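Local coordinates for ancestral congerin Con-anc (PDB 3AJZ), which probably binds beta-galactosides as a reconstructed ancestral fish galectin, and here holds a galactose-glucose disaccharide in its carbohydrate site, at residues V60-V65 with Q70-S75; H48-S51 with Q56-I59. One frame throughout, in Å; residues are numbered along the deposited sequence. Where two conformers were deposited one is given.

Contact 1. Residues V60-V65 with Q70-S75; sequences VLNSMV and QQEQRS. With GAL (beta-D-galactopyranose), chain B; BGC (beta-D-glucopyranose), chain C.
Asn62 reaches from strand 60-65 across to Gln70 and Glu72 on the irregular run that leads into strand 73-75, and its amide ties the hairpin to the sugar. Asn62 CB lies 3.7 Å from galactose O6. With CG anti to the backbone N (chi1 -153°), the side chain carries the amide toward residues 70-72; Asn62 CG sits 3.4 Å from Gln70 O, and OD1 accepts the N-H of Ser63 as well as a bond from Arg112. Asn62 ND2 spends one N-H on Gln70 O at 2.8 Å, arriving well above that carbonyl's plane. Asn62 ND2 sends another, almost straight at 172°, to galactose O6 at 2.9 Å.

Galactose O6 donates in turn to Glu72 OE2 at 2.7 Å, and glucose O3 donates to the same oxygen. The other carboxylate oxygen, Glu72 OE1, is gripped end-on by NH1 and NH2 of Arg74, both from one face of the carboxylate, with Arg74 NH1 at 2.7 Å. CG2 of Val60 lies over one face of this guanidinium, 3.5 Å above its plane, while CG1 crosses Glu72, touching CG and CD.

Further along the pair, Leu61 and Gln73 exchange two backbone hydrogen bonds. Glu72 thus divides its oxygens: one takes two sugar hydroxyls, the other two arginine N-H groups, which probably keeps the carboxylate ionised and turned toward the disaccharide.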
loop_
_atom_site.group_PDB
_atom_site.type_symbol
_atom_site.label_atom_id
_atom_site.label_comp_id
_atom_site.label_asym_id
_atom_site.label_seq_id
_atom_site.Cartn_x
_atom_site.Cartn_y
_atom_site.Cartn_z
ATOM N N VAL A 60 9.151 15.003 -15.149
ATOM C CA VAL A 60 8.646 14.612 -16.464
ATOM C C VAL A 60 7.400 13.783 -16.249
ATOM O O VAL A 60 7.439 12.772 -15.538
ATOM C CB VAL A 60 9.714 13.828 -17.238
ATOM C CG1 VAL A 60 9.123 13.298 -18.546
ATOM C CG2 VAL A 60 10.930 14.747 -17.476
ATOM N N LEU A 61 6.300 14.223 -16.837
ATOM C CA LEU A 61 5.018 13.550 -16.737
ATOM C C LEU A 61 4.677 12.900 -18.070
ATOM O O LEU A 61 4.899 13.464 -19.156
ATOM C CB LEU A 61 3.893 14.504 -16.300
ATOM C CG LEU A 61 4.201 15.176 -14.960
ATOM C CD1 LEU A 61 4.849 16.571 -15.157
ATOM C CD2 LEU A 61 2.942 15.255 -14.133
ATOM N N ASN A 62 4.118 11.711 -18.007
ATOM C CA ASN A 62 3.675 11.034 -19.204
ATOM C C ASN A 62 2.643 9.962 -18.850
ATOM O O ASN A 62 2.245 9.773 -17.697
ATOM C CB ASN A 62 4.887 10.480 -19.952
ATOM C CG ASN A 62 4.658 10.353 -21.469
ATOM O OD1 ASN A 62 3.552 10.561 -21.973
ATOM N ND2 ASN A 62 5.737 10.031 -22.199
ATOM N N SER A 63 2.156 9.277 -19.868
ATOM C CA SER A 63 1.306 8.121 -19.768
ATOM C C SER A 63 1.837 7.051 -20.706
ATOM O O SER A 63 2.605 7.357 -21.631
ATOM C CB SER A 63 -0.130 8.474 -20.160
ATOM O OG SER A 63 -0.145 9.160 -21.430
ATOM N N MET A 64 1.448 5.816 -20.450
ATOM C CA MET A 64 1.869 4.668 -21.259
ATOM C C MET A 64 0.648 3.858 -21.658
ATOM O O MET A 64 -0.157 3.469 -20.815
ATOM C CB MET A 64 2.849 3.797 -20.455
ATOM C CG MET A 64 2.944 2.349 -20.976
ATOM S SD MET A 64 4.077 1.334 -19.991
ATOM C CE MET A 64 5.571 2.090 -20.393
ATOM N N VAL A 65 0.559 3.546 -22.951
ATOM C CA VAL A 65 -0.545 2.787 -23.488
ATOM C C VAL A 65 0.093 1.580 -24.117
ATOM O O VAL A 65 0.944 1.733 -24.975
ATOM C CB VAL A 65 -1.320 3.589 -24.546
ATOM C CG1 VAL A 65 -2.396 2.689 -25.219
ATOM C CG2 VAL A 65 -1.939 4.835 -23.932
ATOM N N GLN A 70 3.671 8.052 -24.280
ATOM C CA GLN A 70 2.984 9.068 -25.062
ATOM C C GLN A 70 3.776 10.380 -25.001
ATOM O O GLN A 70 5.008 10.337 -24.876
ATOM C CB GLN A 70 1.513 9.187 -24.610
ATOM C CG GLN A 70 0.724 7.871 -24.707
ATOM C CD GLN A 70 -0.813 8.074 -24.491
ATOM O OE1 GLN A 70 -1.309 8.154 -23.352
ATOM N NE2 GLN A 70 -1.565 8.122 -25.596
ATOM N N GLN A 71 3.123 11.532 -25.127
ATOM C CA GLN A 71 3.850 12.803 -25.178
ATOM C C GLN A 71 4.204 13.318 -23.775
ATOM O O GLN A 71 3.341 13.468 -22.888
ATOM C CB GLN A 71 3.056 13.865 -25.958
ATOM C CG GLN A 71 3.807 15.187 -26.121
ATOM C CD GLN A 71 3.261 16.061 -27.253
ATOM O OE1 GLN A 71 2.121 15.892 -27.714
ATOM N NE2 GLN A 71 4.078 17.009 -27.704
ATOM N N GLU A 72 5.475 13.627 -23.580
ATOM C CA GLU A 72 5.956 14.171 -22.315
ATOM C C GLU A 72 5.514 15.575 -22.063
ATOM O O GLU A 72 5.344 16.399 -22.996
ATOM C CB GLU A 72 7.484 14.134 -22.285
ATOM C CG GLU A 72 8.007 12.734 -22.248
ATOM C CD GLU A 72 9.534 12.632 -22.333
ATOM O OE1 GLU A 72 10.224 13.651 -22.574
ATOM O OE2 GLU A 72 10.050 11.509 -22.149
ATOM N N GLN A 73 5.300 15.844 -20.781
ATOM C CA GLN A 73 5.128 17.193 -20.292
ATOM C C GLN A 73 6.125 17.385 -19.173
ATOM O O GLN A 73 6.563 16.413 -18.542
ATOM C CB GLN A 73 3.704 17.405 -19.782
ATOM C CG GLN A 73 2.660 17.248 -20.906
ATOM C CD GLN A 73 1.247 17.681 -20.551
ATOM O OE1 GLN A 73 0.923 18.120 -19.400
ATOM N NE2 GLN A 73 0.369 17.562 -21.567
ATOM N N ARG A 74 6.539 18.620 -18.962
ATOM C CA ARG A 74 7.576 18.903 -17.972
ATOM C C ARG A 74 7.145 19.978 -17.025
ATOM O O ARG A 74 6.388 20.887 -17.389
ATOM C CB ARG A 74 8.899 19.294 -18.633
ATOM C CG ARG A 74 9.676 18.069 -19.151
ATOM C CD ARG A 74 10.939 18.412 -19.968
ATOM N NE ARG A 74 11.767 17.210 -20.170
ATOM C CZ ARG A 74 11.427 16.185 -20.943
ATOM N NH1 ARG A 74 10.301 16.208 -21.642
ATOM N NH2 ARG A 74 12.218 15.126 -20.989
ATOM N N SER A 75 7.635 19.870 -15.795
ATOM C CA SER A 75 7.563 20.958 -14.823
ATOM C C SER A 75 8.955 21.179 -14.236
ATOM O O SER A 75 9.673 20.231 -13.939
ATOM C CB SER A 75 6.574 20.616 -13.716
ATOM O OG SER A 75 6.550 21.661 -12.728
HETATM C C1 GAL B . 11.980 7.885 -20.722
HETATM C C2 GAL B . 12.318 6.933 -19.553
HETATM C C3 GAL B . 11.080 6.176 -19.083
HETATM C C4 GAL B . 9.971 7.194 -18.777
HETATM C C5 GAL B . 9.733 8.007 -20.061
HETATM C C6 GAL B . 8.635 9.035 -19.870
HETATM O O2 GAL B . 13.343 6.008 -19.930
HETATM O O3 GAL B . 11.402 5.423 -17.939
HETATM O O4 GAL B . 10.362 7.986 -17.666
HETATM O O5 GAL B . 10.894 8.749 -20.431
HETATM O O6 GAL B . 8.359 9.695 -21.096
HETATM C C2 BGC C . 13.772 11.475 -23.431
HETATM C C3 BGC C . 13.547 10.770 -22.089
HETATM C C4 BGC C . 13.136 9.312 -22.273
HETATM C C5 BGC C . 14.230 8.677 -23.150
HETATM C C6 BGC C . 14.015 7.202 -23.441
HETATM C C1 BGC C . 14.806 10.675 -24.219
HETATM O O1 BGC C . 14.927 11.207 -25.511
HETATM O O2 BGC C . 14.248 12.776 -23.220
HETATM O O3 BGC C . 12.552 11.448 -21.352
HETATM O O4 BGC C . 13.155 8.664 -21.009
HETATM O O5 BGC C . 14.280 9.382 -24.375
HETATM O O6 BGC C . 12.756 7.038 -24.049
#

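Contact 2. Residues H48-S51 with Q56-I59. With GAL (beta-D-galactopyranose), chain B; BGC (beta-D-glucopyranose), chain C.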
loop_
_atom_site.group_PDB
_atom_site.type_symbol
_atom_site.label_atom_id
_atom_site.label_comp_id
_atom_site.label_asym_id
_atom_site.label_seq_id
_atom_site.Cartn_x
_atom_site.Cartn_y
_atom_site.Cartn_z
ATOM N N HIS A 48 10.358 11.961 -11.226
ATOM C CA HIS A 48 11.032 13.018 -10.539
ATOM C C HIS A 48 12.516 12.885 -10.850
ATOM O O HIS A 48 13.202 12.047 -10.255
ATOM C CB HIS A 48 10.763 12.879 -9.039
ATOM C CG HIS A 48 9.306 12.809 -8.708
ATOM N ND1 HIS A 48 8.591 11.635 -8.725
ATOM C CD2 HIS A 48 8.429 13.775 -8.346
ATOM C CE1 HIS A 48 7.333 11.874 -8.394
ATOM N NE2 HIS A 48 7.211 13.170 -8.153
ATOM N N ARG A 49 13.005 13.677 -11.811
ATOM C CA ARG A 49 14.382 13.537 -12.306
ATOM C C ARG A 49 15.342 14.502 -11.651
ATOM O O ARG A 49 15.389 15.683 -12.012
ATOM C CB ARG A 49 14.427 13.705 -13.837
ATOM C CG ARG A 49 13.563 12.678 -14.510
ATOM C CD ARG A 49 13.638 12.798 -16.024
ATOM N NE ARG A 49 12.844 11.727 -16.606
ATOM C CZ ARG A 49 12.723 11.482 -17.901
ATOM N NH1 ARG A 49 11.966 10.467 -18.298
ATOM N NH2 ARG A 49 13.333 12.250 -18.798
ATOM N N PHE A 50 16.110 14.009 -10.685
ATOM C CA PHE A 50 17.236 14.787 -10.170
ATOM C C PHE A 50 18.243 14.984 -11.282
ATOM O O PHE A 50 18.684 16.099 -11.576
ATOM C CB PHE A 50 17.863 14.079 -8.963
ATOM C CG PHE A 50 16.904 13.932 -7.810
ATOM C CD1 PHE A 50 15.968 12.899 -7.796
ATOM C CD2 PHE A 50 16.866 14.883 -6.788
ATOM C CE1 PHE A 50 15.050 12.777 -6.763
ATOM C CE2 PHE A 50 15.924 14.748 -5.743
ATOM C CZ PHE A 50 15.029 13.728 -5.752
ATOM N N SER A 51 18.623 13.873 -11.911
ATOM C CA SER A 51 19.482 13.912 -13.087
ATOM C C SER A 51 19.259 12.659 -13.883
ATOM O O SER A 51 19.515 11.549 -13.402
ATOM C CB SER A 51 20.936 13.991 -12.654
ATOM O OG SER A 51 21.759 14.204 -13.780
ATOM N N GLN A 56 17.665 17.938 -15.541
ATOM C CA GLN A 56 18.140 18.123 -14.175
ATOM C C GLN A 56 17.036 18.802 -13.385
ATOM O O GLN A 56 16.427 19.789 -13.848
ATOM C CB GLN A 56 19.429 18.947 -14.133
ATOM C CG GLN A 56 20.699 18.144 -14.392
ATOM C CD GLN A 56 21.937 19.025 -14.429
ATOM O OE1 GLN A 56 22.174 19.823 -13.515
ATOM N NE2 GLN A 56 22.728 18.900 -15.492
ATOM N N ASN A 57 16.756 18.247 -12.207
ATOM C CA ASN A 57 15.726 18.772 -11.312
ATOM C C ASN A 57 14.461 19.142 -12.072
ATOM O O ASN A 57 13.960 20.261 -12.006
ATOM C CB ASN A 57 16.274 19.953 -10.491
ATOM C CG ASN A 57 17.529 19.582 -9.728
ATOM O OD1 ASN A 57 17.611 18.520 -9.132
ATOM N ND2 ASN A 57 18.525 20.449 -9.776
ATOM N N THR A 58 13.924 18.154 -12.780
ATOM C CA THR A 58 12.733 18.373 -13.598
ATOM C C THR A 58 11.753 17.238 -13.354
ATOM O O THR A 58 12.160 16.081 -13.239
ATOM C CB THR A 58 13.108 18.390 -15.095
ATOM O OG1 THR A 58 14.048 19.445 -15.346
ATOM C CG2 THR A 58 11.895 18.622 -15.979
ATOM N N ILE A 59 10.470 17.555 -13.297
ATOM C CA ILE A 59 9.465 16.497 -13.280
ATOM C C ILE A 59 9.078 16.264 -14.718
ATOM O O ILE A 59 8.691 17.202 -15.429
ATOM C CB ILE A 59 8.194 16.849 -12.455
ATOM C CG1 ILE A 59 8.600 17.239 -11.034
ATOM C CG2 ILE A 59 7.209 15.649 -12.422
ATOM C CD1 ILE A 59 7.400 17.584 -10.158
HETATM C C1 GAL B . 11.980 7.885 -20.722
HETATM C C2 GAL B . 12.318 6.933 -19.553
HETATM C C3 GAL B . 11.080 6.176 -19.083
HETATM C C4 GAL B . 9.971 7.194 -18.777
HETATM C C5 GAL B . 9.733 8.007 -20.061
HETATM C C6 GAL B . 8.635 9.035 -19.870
HETATM O O2 GAL B . 13.343 6.008 -19.930
HETATM O O3 GAL B . 11.402 5.423 -17.939
HETATM O O4 GAL B . 10.362 7.986 -17.666
HETATM O O5 GAL B . 10.894 8.749 -20.431
HETATM O O6 GAL B . 8.359 9.695 -21.096
HETATM C C2 BGC C . 13.772 11.475 -23.431
HETATM C C3 BGC C . 13.547 10.770 -22.089
HETATM C C4 BGC C . 13.136 9.312 -22.273
HETATM C C5 BGC C . 14.230 8.677 -23.150
HETATM C C6 BGC C . 14.015 7.202 -23.441
HETATM C C1 BGC C . 14.806 10.675 -24.219
HETATM O O1 BGC C . 14.927 11.207 -25.511
HETATM O O2 BGC C . 14.248 12.776 -23.220
HETATM O O3 BGC C . 12.552 11.448 -21.352
HETATM O O4 BGC C . 13.155 8.664 -21.009
HETATM O O5 BGC C . 14.280 9.382 -24.375
HETATM O O6 BGC C . 12.756 7.038 -24.049
#
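This is the closing end of a beta hairpin in the carbohydrate-binding sheet of the galectin sandwich, at the turn end of strands 42-49 and 58-65, where the chain turns a corner at 50-51 and 56-57. Arg49 and Thr58 form a hydrogen-bonded pair, joined in both directions: Arg49 N gives to Thr58 O at 2.9 Å, and Thr58 N returns the bond to Arg49 O. Next comes a G1 beta bulge, with Asn57 and Thr58 both facing Arg49. Asn57 has a left-handed backbone (phi 44°, psi 57°), and Asn57 N turns its hydrogen to Phe50 O at 3.0 Å, coming in above the carbonyl plane. The CA-H of Gln56 approaches the same oxygen, and beyond the bulge Ser51 and Gln56 form a non-hydrogen-bonded pair.

On one side of the strands, CD2 of the His48 ring comes within 4.3 Å of Ile59 CD1. The imidazole's ND1 is bonded to the Phe31 carbonyl, and its ring stacks on that of Phe31.

From the other side Arg49 extends to the sugar. Arg49 CB starts 3.3 Å from Thr58 O; the chain then runs fully stretched to a guanidinium that meets the disaccharide with its edge. Arg49 NH1 donates to galactose O4 at 3.0 Å and to the ring oxygen O5 at 2.9 Å, both well bent, with weak bonds to glucose O3 and O4 besides. Arg49 NH2 makes the straighter bond, 161°, to glucose O3 at 2.8 Å. Asp47 pairs with NE and Asp55, shared with Arg74, with NH2; the two acids probably help to fix the guanidinium and offset its charge. Turned edge-on, it spans both sugar rings at once; its hold on O4 is consistent with the preference of galectins for galactose, whose O4 is axial.

How the contacts relate
Contact 2 closes before contact 1 opens along the chain, and the two share strand 58-65, which lies between strands 42-49 and 68-75 in the sheet; their centres are about 14 Å apart. Where they meet, Ser75 O lies 2.9 Å from Ile59 N, a probable hydrogen bond, and Val60 CG2 packs 3.6 Å from Arg49 CD. Glucose O3 joins the two chemically, donating to the acid of contact 1 while accepting from the arginine of contact 2. Asp55 joins the two arginines, pairing with Arg74 NE through one oxygen and Arg49 NH2 through the other, and Arg74 NH2 comes to 3.8 Å from Arg49 NH2. His45, Tyr52 and Arg30 add further bonds to the galactose.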